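Local coordinates for glypican-1 (Homo sapiens, PDB 4YWT), which serves as a cell-surface proteoglycan core that carries heparan sulfate chains, through which it binds collagen and participates in Schwann cell myelination, at residues Ala167-Leu170 and Glu171-Lys175; Arg247-Met250 and Lys251-Cys255; Gly314-His317 and Thr318-Glu322. The protein carries 3 engineered substitutions. All blocks are in the same frame, centred on the assembly; numbering follows the deposited sequence.

Interaction 1: residues Ala167-Leu170 and Glu171-Lys175; sequences ARLL and ERLFK
An i to i+3 salt bridge, R168 to E171, rides on the outer side of helix 158-177 in the mostly helical glypican core, while L169 and L173 form an i to i+4 leucine pair on its buried side. R168 grips the carboxylate side-on with two nitrogens, one to each oxygen: NE reaches OE1 of E171 at 2.9 Å and NH2 reaches OE2 of E171 at 3.0 Å. The two flat groups are not coplanar; their planes stand 49° apart, and both carboxylate oxygens are met from above the carboxylate plane. Bends at chi2 (-69°) and chi3 (82°) fold the arginine back over its own helix, bringing CB of A167 against one face of the guanidinium, toward its rim. The third nitrogen, NH1, is taken by E164, so the arginine is shared between two glutamates, E164 one turn earlier and E171 one turn later along the helix.

On the buried side the two leucines cross obliquely, CG of L169 lying 3.7 Å from CD1 of L173. L170 and L173 both pack on L327 of helix 316-328 and on F201. R172 turns away to bind O of Q135 and OD1 of N136, tying this helix to the loop before helix 137-152. Beneath the side chains the regular helical ladder continues, with N of R172 donating to O of R168 at 2.9 Å.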
loop_
_atom_site.group_PDB
_atom_site.type_symbol
_atom_site.label_atom_id
_atom_site.label_comp_id
_atom_site.label_asym_id
_atom_site.label_seq_id
_atom_site.Cartn_x
_atom_site.Cartn_y
_atom_site.Cartn_z
ATOM N N ALA A 167 1.619 -0.682 -39.497
ATOM C CA ALA A 167 1.049 -0.465 -40.823
ATOM C C ALA A 167 1.630 0.799 -41.456
ATOM O O ALA A 167 2.275 0.750 -42.518
ATOM C CB ALA A 167 -0.466 -0.374 -40.743
ATOM N N ARG A 168 1.416 1.927 -40.783
ATOM C CA ARG A 168 1.869 3.218 -41.294
ATOM C C ARG A 168 3.385 3.261 -41.474
ATOM O O ARG A 168 3.888 3.813 -42.460
ATOM C CB ARG A 168 1.416 4.344 -40.363
ATOM C CG ARG A 168 -0.079 4.351 -40.053
ATOM C CD ARG A 168 -0.930 4.711 -41.271
ATOM N NE ARG A 168 -1.169 3.571 -42.154
ATOM C CZ ARG A 168 -2.120 2.661 -41.964
ATOM N NH1 ARG A 168 -2.930 2.752 -40.920
ATOM N NH2 ARG A 168 -2.262 1.660 -42.822
ATOM N N LEU A 169 4.111 2.668 -40.529
ATOM C CA LEU A 169 5.567 2.640 -40.610
ATOM C C LEU A 169 6.033 1.835 -41.817
ATOM O O LEU A 169 6.992 2.213 -42.485
ATOM C CB LEU A 169 6.179 2.065 -39.334
ATOM C CG LEU A 169 7.708 2.129 -39.295
ATOM C CD1 LEU A 169 8.178 3.575 -39.358
ATOM C CD2 LEU A 169 8.258 1.433 -38.061
ATOM N N LEU A 170 5.354 0.725 -42.093
ATOM C CA LEU A 170 5.680 -0.087 -43.259
ATOM C C LEU A 170 5.413 0.701 -44.535
ATOM O O LEU A 170 6.217 0.673 -45.471
ATOM C CB LEU A 170 4.884 -1.394 -43.261
ATOM C CG LEU A 170 5.035 -2.265 -44.512
ATOM C CD1 LEU A 170 6.489 -2.662 -44.724
ATOM C CD2 LEU A 170 4.152 -3.498 -44.420
ATOM N N GLU A 171 4.284 1.411 -44.562
ATOM C CA GLU A 171 3.973 2.286 -45.692
ATOM C C GLU A 171 5.095 3.291 -45.952
ATOM O O GLU A 171 5.678 3.321 -47.042
ATOM C CB GLU A 171 2.660 3.036 -45.456
ATOM C CG GLU A 171 1.439 2.149 -45.308
ATOM C CD GLU A 171 0.166 2.949 -45.097
ATOM O OE1 GLU A 171 0.263 4.115 -44.661
ATOM O OE2 GLU A 171 -0.928 2.412 -45.366
ATOM N N ARG A 172 5.395 4.106 -44.941
ATOM C CA ARG A 172 6.410 5.153 -45.065
ATOM C C ARG A 172 7.785 4.602 -45.442
ATOM O O ARG A 172 8.445 5.116 -46.349
ATOM C CB ARG A 172 6.512 5.947 -43.761
ATOM C CG ARG A 172 5.298 6.813 -43.463
ATOM C CD ARG A 172 5.455 7.554 -42.145
ATOM N NE ARG A 172 6.619 8.436 -42.149
ATOM C CZ ARG A 172 6.613 9.683 -42.610
ATOM N NH1 ARG A 172 5.499 10.202 -43.109
ATOM N NH2 ARG A 172 7.720 10.411 -42.570
ATOM N N LEU A 173 8.210 3.553 -44.745
ATOM C CA LEU A 173 9.511 2.944 -44.995
ATOM C C LEU A 173 9.603 2.376 -46.408
ATOM O O LEU A 173 10.643 2.490 -47.061
ATOM C CB LEU A 173 9.799 1.847 -43.966
ATOM C CG LEU A 173 10.226 2.335 -42.579
ATOM C CD1 LEU A 173 10.375 1.172 -41.614
ATOM C CD2 LEU A 173 11.522 3.116 -42.668
ATOM N N PHE A 174 8.517 1.773 -46.885
ATOM C CA PHE A 174 8.517 1.223 -48.235
ATOM C C PHE A 174 8.552 2.336 -49.276
ATOM O O PHE A 174 9.224 2.210 -50.299
ATOM C CB PHE A 174 7.302 0.328 -48.470
ATOM C CG PHE A 174 7.379 -0.463 -49.744
ATOM C CD1 PHE A 174 8.163 -1.602 -49.817
ATOM C CD2 PHE A 174 6.675 -0.066 -50.870
ATOM C CE1 PHE A 174 8.242 -2.335 -50.988
ATOM C CE2 PHE A 174 6.751 -0.793 -52.044
ATOM C CZ PHE A 174 7.534 -1.930 -52.101
ATOM N N LYS A 175 7.825 3.420 -49.014
ATOM C CA LYS A 175 7.884 4.587 -49.888
ATOM C C LYS A 175 9.303 5.138 -49.968
ATOM O O LYS A 175 9.779 5.495 -51.047
ATOM C CB LYS A 175 6.934 5.686 -49.409
ATOM C CG LYS A 175 5.462 5.408 -49.652
ATOM C CD LYS A 175 4.621 6.618 -49.277
ATOM C CE LYS A 175 5.140 7.881 -49.953
ATOM N NZ LYS A 175 4.292 9.066 -49.643
#

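Interaction 2: residues Arg247-Met250 and Lys251-Cys255; sequences RAVM and KLVYC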
loop_
_atom_site.group_PDB
_atom_site.type_symbol
_atom_site.label_atom_id
_atom_site.label_comp_id
_atom_site.label_asym_id
_atom_site.label_seq_id
_atom_site.Cartn_x
_atom_site.Cartn_y
_atom_site.Cartn_z
ATOM N N ARG A 247 -13.581 4.803 27.557
ATOM C CA ARG A 247 -13.751 4.320 28.924
ATOM C C ARG A 247 -12.889 3.092 29.200
ATOM O O ARG A 247 -12.279 2.977 30.265
ATOM C CB ARG A 247 -15.217 3.989 29.206
ATOM C CG ARG A 247 -16.145 5.191 29.236
ATOM C CD ARG A 247 -17.564 4.785 29.619
ATOM N NE ARG A 247 -18.059 3.668 28.819
ATOM C CZ ARG A 247 -18.162 2.419 29.263
ATOM N NH1 ARG A 247 -17.798 2.124 30.502
ATOM N NH2 ARG A 247 -18.621 1.463 28.468
ATOM N N ALA A 248 -12.847 2.172 28.239
ATOM C CA ALA A 248 -12.069 0.947 28.397
ATOM C C ALA A 248 -10.572 1.237 28.483
ATOM O O ALA A 248 -9.833 0.542 29.180
ATOM C CB ALA A 248 -12.356 -0.009 27.259
ATOM N N VAL A 249 -10.133 2.267 27.766
ATOM C CA VAL A 249 -8.732 2.669 27.770
ATOM C C VAL A 249 -8.395 3.376 29.076
ATOM O O VAL A 249 -7.323 3.162 29.644
ATOM C CB VAL A 249 -8.402 3.582 26.569
ATOM C CG1 VAL A 249 -7.072 4.290 26.771
ATOM C CG2 VAL A 249 -8.380 2.768 25.287
ATOM N N MET A 250 -9.314 4.210 29.555
ATOM C CA MET A 250 -9.146 4.836 30.863
ATOM C C MET A 250 -9.016 3.768 31.945
ATOM O O MET A 250 -8.156 3.861 32.821
ATOM C CB MET A 250 -10.315 5.768 31.182
ATOM C CG MET A 250 -10.352 6.220 32.635
ATOM S SD MET A 250 -8.797 6.964 33.166
ATOM C CE MET A 250 -9.032 7.028 34.939
ATOM N N LYS A 251 -9.868 2.752 31.869
ATOM C CA LYS A 251 -9.821 1.640 32.808
ATOM C C LYS A 251 -8.504 0.884 32.682
ATOM O O LYS A 251 -7.924 0.445 33.675
ATOM C CB LYS A 251 -11.000 0.695 32.577
ATOM C CG LYS A 251 -11.097 -0.445 33.580
ATOM C CD LYS A 251 -12.531 -0.936 33.716
ATOM C CE LYS A 251 -12.656 -1.997 34.800
ATOM N NZ LYS A 251 -12.005 -3.278 34.410
ATOM N N LEU A 252 -8.035 0.748 31.447
ATOM C CA LEU A 252 -6.801 0.031 31.155
ATOM C C LEU A 252 -5.564 0.711 31.735
ATOM O O LEU A 252 -4.701 0.055 32.317
ATOM C CB LEU A 252 -6.632 -0.122 29.642
ATOM C CG LEU A 252 -5.325 -0.764 29.173
ATOM C CD1 LEU A 252 -5.298 -2.236 29.544
ATOM C CD2 LEU A 252 -5.126 -0.575 27.674
ATOM N N VAL A 253 -5.485 2.028 31.578
ATOM C CA VAL A 253 -4.249 2.752 31.853
ATOM C C VAL A 253 -4.184 3.380 33.245
ATOM O O VAL A 253 -3.268 3.089 34.016
ATOM C CB VAL A 253 -4.024 3.865 30.809
ATOM C CG1 VAL A 253 -2.715 4.588 31.079
ATOM C CG2 VAL A 253 -4.033 3.286 29.403
ATOM N N TYR A 254 -5.147 4.237 33.568
ATOM C CA TYR A 254 -5.031 5.083 34.752
ATOM C C TYR A 254 -5.927 4.682 35.919
ATOM O O TYR A 254 -5.900 5.323 36.969
ATOM C CB TYR A 254 -5.314 6.536 34.370
ATOM C CG TYR A 254 -4.264 7.119 33.455
ATOM C CD1 TYR A 254 -2.914 7.018 33.768
ATOM C CD2 TYR A 254 -4.617 7.748 32.270
ATOM C CE1 TYR A 254 -1.946 7.541 32.933
ATOM C CE2 TYR A 254 -3.656 8.274 31.428
ATOM C CZ TYR A 254 -2.323 8.167 31.764
ATOM O OH TYR A 254 -1.364 8.689 30.927
ATOM N N CYS A 255 -6.717 3.627 35.751
ATOM C CA CYS A 255 -7.528 3.133 36.857
ATOM C C CYS A 255 -6.655 2.414 37.880
ATOM O O CYS A 255 -7.036 2.270 39.042
ATOM C CB CYS A 255 -8.639 2.210 36.358
ATOM S SG CYS A 255 -10.178 3.074 35.966
#
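M250, in helix 243-253, lays its thioether across Y254, SD standing 3.7 Å from CB of Y254 and near the plane of the ring, at its edge. The two side chains cross at about a right angle. With CG trans to the backbone N (chi1 168°), a bend at chi2 (54°) turns the sulfur along the helix toward the next turn, and the methyl CE ends 4.2 Å from SG of C255. On a neighbouring side V249 and V253 run side by side, CG1 of V249 lying 4.1 Å from CG2 of V253, and CG1 of V253 sits over the centre of one face of the Y254 ring.

In the backbone, O of M250 accepts from N of Y254 at 3.1 Å and, weakly, from N of C255 at 3.3 Å, one carbonyl holding two successive amides.

The second shell fixes these groups in place. C255 is disulfide-bonded to C61, and M250 also packs on C61. The hydroxyl of Y254 is hydrogen-bonded to K41, with a weak bond to E83, and H257 meets the tyrosine ring edge-to-face. O of K251 accepts from the indole of W415, in strand 414-415. V249 and Y254 rest on helix 70-129, through S80 among others, while L252 packs against Y270 and C271 of helix 268-278.

Interaction 3: residues Gly314-His317 and Thr318-Glu322; sequences GSVH and TWLAE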
loop_
_atom_site.group_PDB
_atom_site.type_symbol
_atom_site.label_atom_id
_atom_site.label_comp_id
_atom_site.label_asym_id
_atom_site.label_seq_id
_atom_site.Cartn_x
_atom_site.Cartn_y
_atom_site.Cartn_z
ATOM N N GLY A 314 11.671 -0.721 -20.432
ATOM C CA GLY A 314 12.846 0.088 -20.678
ATOM C C GLY A 314 13.663 -0.358 -21.878
ATOM O O GLY A 314 14.800 0.083 -22.049
ATOM N N SER A 315 13.093 -1.220 -22.717
ATOM C CA SER A 315 13.844 -1.770 -23.844
ATOM C C SER A 315 13.030 -1.901 -25.137
ATOM O O SER A 315 13.337 -2.743 -25.979
ATOM C CB SER A 315 14.420 -3.138 -23.467
ATOM O OG SER A 315 13.399 -4.116 -23.384
ATOM N N VAL A 316 12.006 -1.066 -25.290
ATOM C CA VAL A 316 11.191 -1.038 -26.507
ATOM C C VAL A 316 12.042 -0.785 -27.758
ATOM O O VAL A 316 11.854 -1.416 -28.816
ATOM C CB VAL A 316 10.094 0.049 -26.410
ATOM C CG1 VAL A 316 9.395 0.234 -27.745
ATOM C CG2 VAL A 316 9.092 -0.296 -25.317
ATOM N N HIS A 317 12.993 0.134 -27.615
ATOM C CA HIS A 317 13.854 0.552 -28.714
ATOM C C HIS A 317 14.648 -0.609 -29.303
ATOM O O HIS A 317 14.973 -0.602 -30.488
ATOM C CB HIS A 317 14.810 1.653 -28.250
ATOM C CG HIS A 317 15.702 1.247 -27.118
ATOM N ND1 HIS A 317 15.295 1.279 -25.801
ATOM C CD2 HIS A 317 16.981 0.804 -27.106
ATOM C CE1 HIS A 317 16.286 0.871 -25.027
ATOM N NE2 HIS A 317 17.319 0.578 -25.794
ATOM N N THR A 318 14.960 -1.602 -28.476
ATOM C CA THR A 318 15.701 -2.769 -28.939
ATOM C C THR A 318 14.864 -3.578 -29.926
ATOM O O THR A 318 15.355 -4.002 -30.978
ATOM C CB THR A 318 16.125 -3.673 -27.767
ATOM O OG1 THR A 318 14.969 -4.299 -27.196
ATOM C CG2 THR A 318 16.841 -2.861 -26.701
ATOM N N TRP A 319 13.594 -3.779 -29.586
ATOM C CA TRP A 319 12.679 -4.506 -30.456
ATOM C C TRP A 319 12.373 -3.709 -31.716
ATOM O O TRP A 319 12.267 -4.279 -32.805
ATOM C CB TRP A 319 11.383 -4.850 -29.720
ATOM C CG TRP A 319 11.584 -5.807 -28.592
ATOM C CD1 TRP A 319 11.518 -5.529 -27.259
ATOM C CD2 TRP A 319 11.904 -7.199 -28.697
ATOM N NE1 TRP A 319 11.766 -6.665 -26.527
ATOM C CE2 TRP A 319 12.007 -7.704 -27.386
ATOM C CE3 TRP A 319 12.108 -8.069 -29.773
ATOM C CZ2 TRP A 319 12.305 -9.040 -27.120
ATOM C CZ3 TRP A 319 12.405 -9.395 -29.509
ATOM C CH2 TRP A 319 12.500 -9.868 -28.192
ATOM N N LEU A 320 12.231 -2.394 -31.571
ATOM C CA LEU A 320 12.050 -1.541 -32.745
ATOM C C LEU A 320 13.233 -1.685 -33.709
ATOM O O LEU A 320 13.055 -1.902 -34.915
ATOM C CB LEU A 320 11.877 -0.077 -32.332
ATOM C CG LEU A 320 10.622 0.267 -31.524
ATOM C CD1 LEU A 320 10.567 1.759 -31.231
ATOM C CD2 LEU A 320 9.366 -0.187 -32.255
ATOM N N ALA A 321 14.439 -1.582 -33.159
ATOM C CA ALA A 321 15.667 -1.710 -33.933
ATOM C C ALA A 321 15.764 -3.074 -34.610
ATOM O O ALA A 321 16.200 -3.177 -35.761
ATOM C CB ALA A 321 16.880 -1.476 -33.043
ATOM N N GLU A 322 15.356 -4.119 -33.894
ATOM C CA GLU A 322 15.376 -5.465 -34.459
ATOM C C GLU A 322 14.392 -5.576 -35.625
ATOM O O GLU A 322 14.687 -6.210 -36.647
ATOM C CB GLU A 322 15.056 -6.505 -33.383
ATOM C CG GLU A 322 15.140 -7.945 -33.870
ATOM C CD GLU A 322 15.299 -8.937 -32.734
ATOM O OE1 GLU A 322 16.131 -8.684 -31.836
ATOM O OE2 GLU A 322 14.596 -9.969 -32.740
HETATM O O HOH W 1 12.458 -6.560 -23.864
#
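The H317 imidazole carries CG2 of T318 over one face, a CH-pi contact with the methyl 3.9 Å from the ring centroid and displaced toward the rim. Its ND1 is hydrogen-bonded to S117. The W319 indole is reached through NE1, which donates to a water at 2.8 Å; that water in turn donates to OG of S315 at 2.7 Å, bridging the indole to the serine. S315 OG also bonds to O of S311.

S315 occupies the N-cap of helix 316-328 without a capping bond from its side chain; its carbonyl is what ties it to T318. O of S315 takes the hydroxyl OG1 of T318 at 2.6 Å, in the carbonyl plane, and N of T318 at 3.2 Å from well above that plane. A chi1 of 69° swings OG1 back to the carbonyl and leaves CG2 to lie on the histidine. On the inner side CG1 of V316 meets CG of L320 at 4.0 Å.

This first turn is wedged among three helices: V316 and L320 face L208 of helix 204-236 and, respectively, Y144 and F140 of helix 137-152, while H317 and L320 share L121 of helix 70-129.

All three contacts are local, each lying along a single short run of chain, so none closes a long loop; they follow in series and neither nest nor cross. Interaction 1 comes first, in helix 158-177. Interaction 2 follows in helix 243-253 and the residues just after it, on the opposite side of the chain's centre, with centres about 77 Å apart. Interaction 3, at the start of helix 316-328, brings the chain back to within about 18 Å of interaction 1, centre to centre, and the same helix goes on to touch helix 158-177. Helix 70-129 spans much of the distance, touching interaction 2 through S80 and interaction 3 through L121.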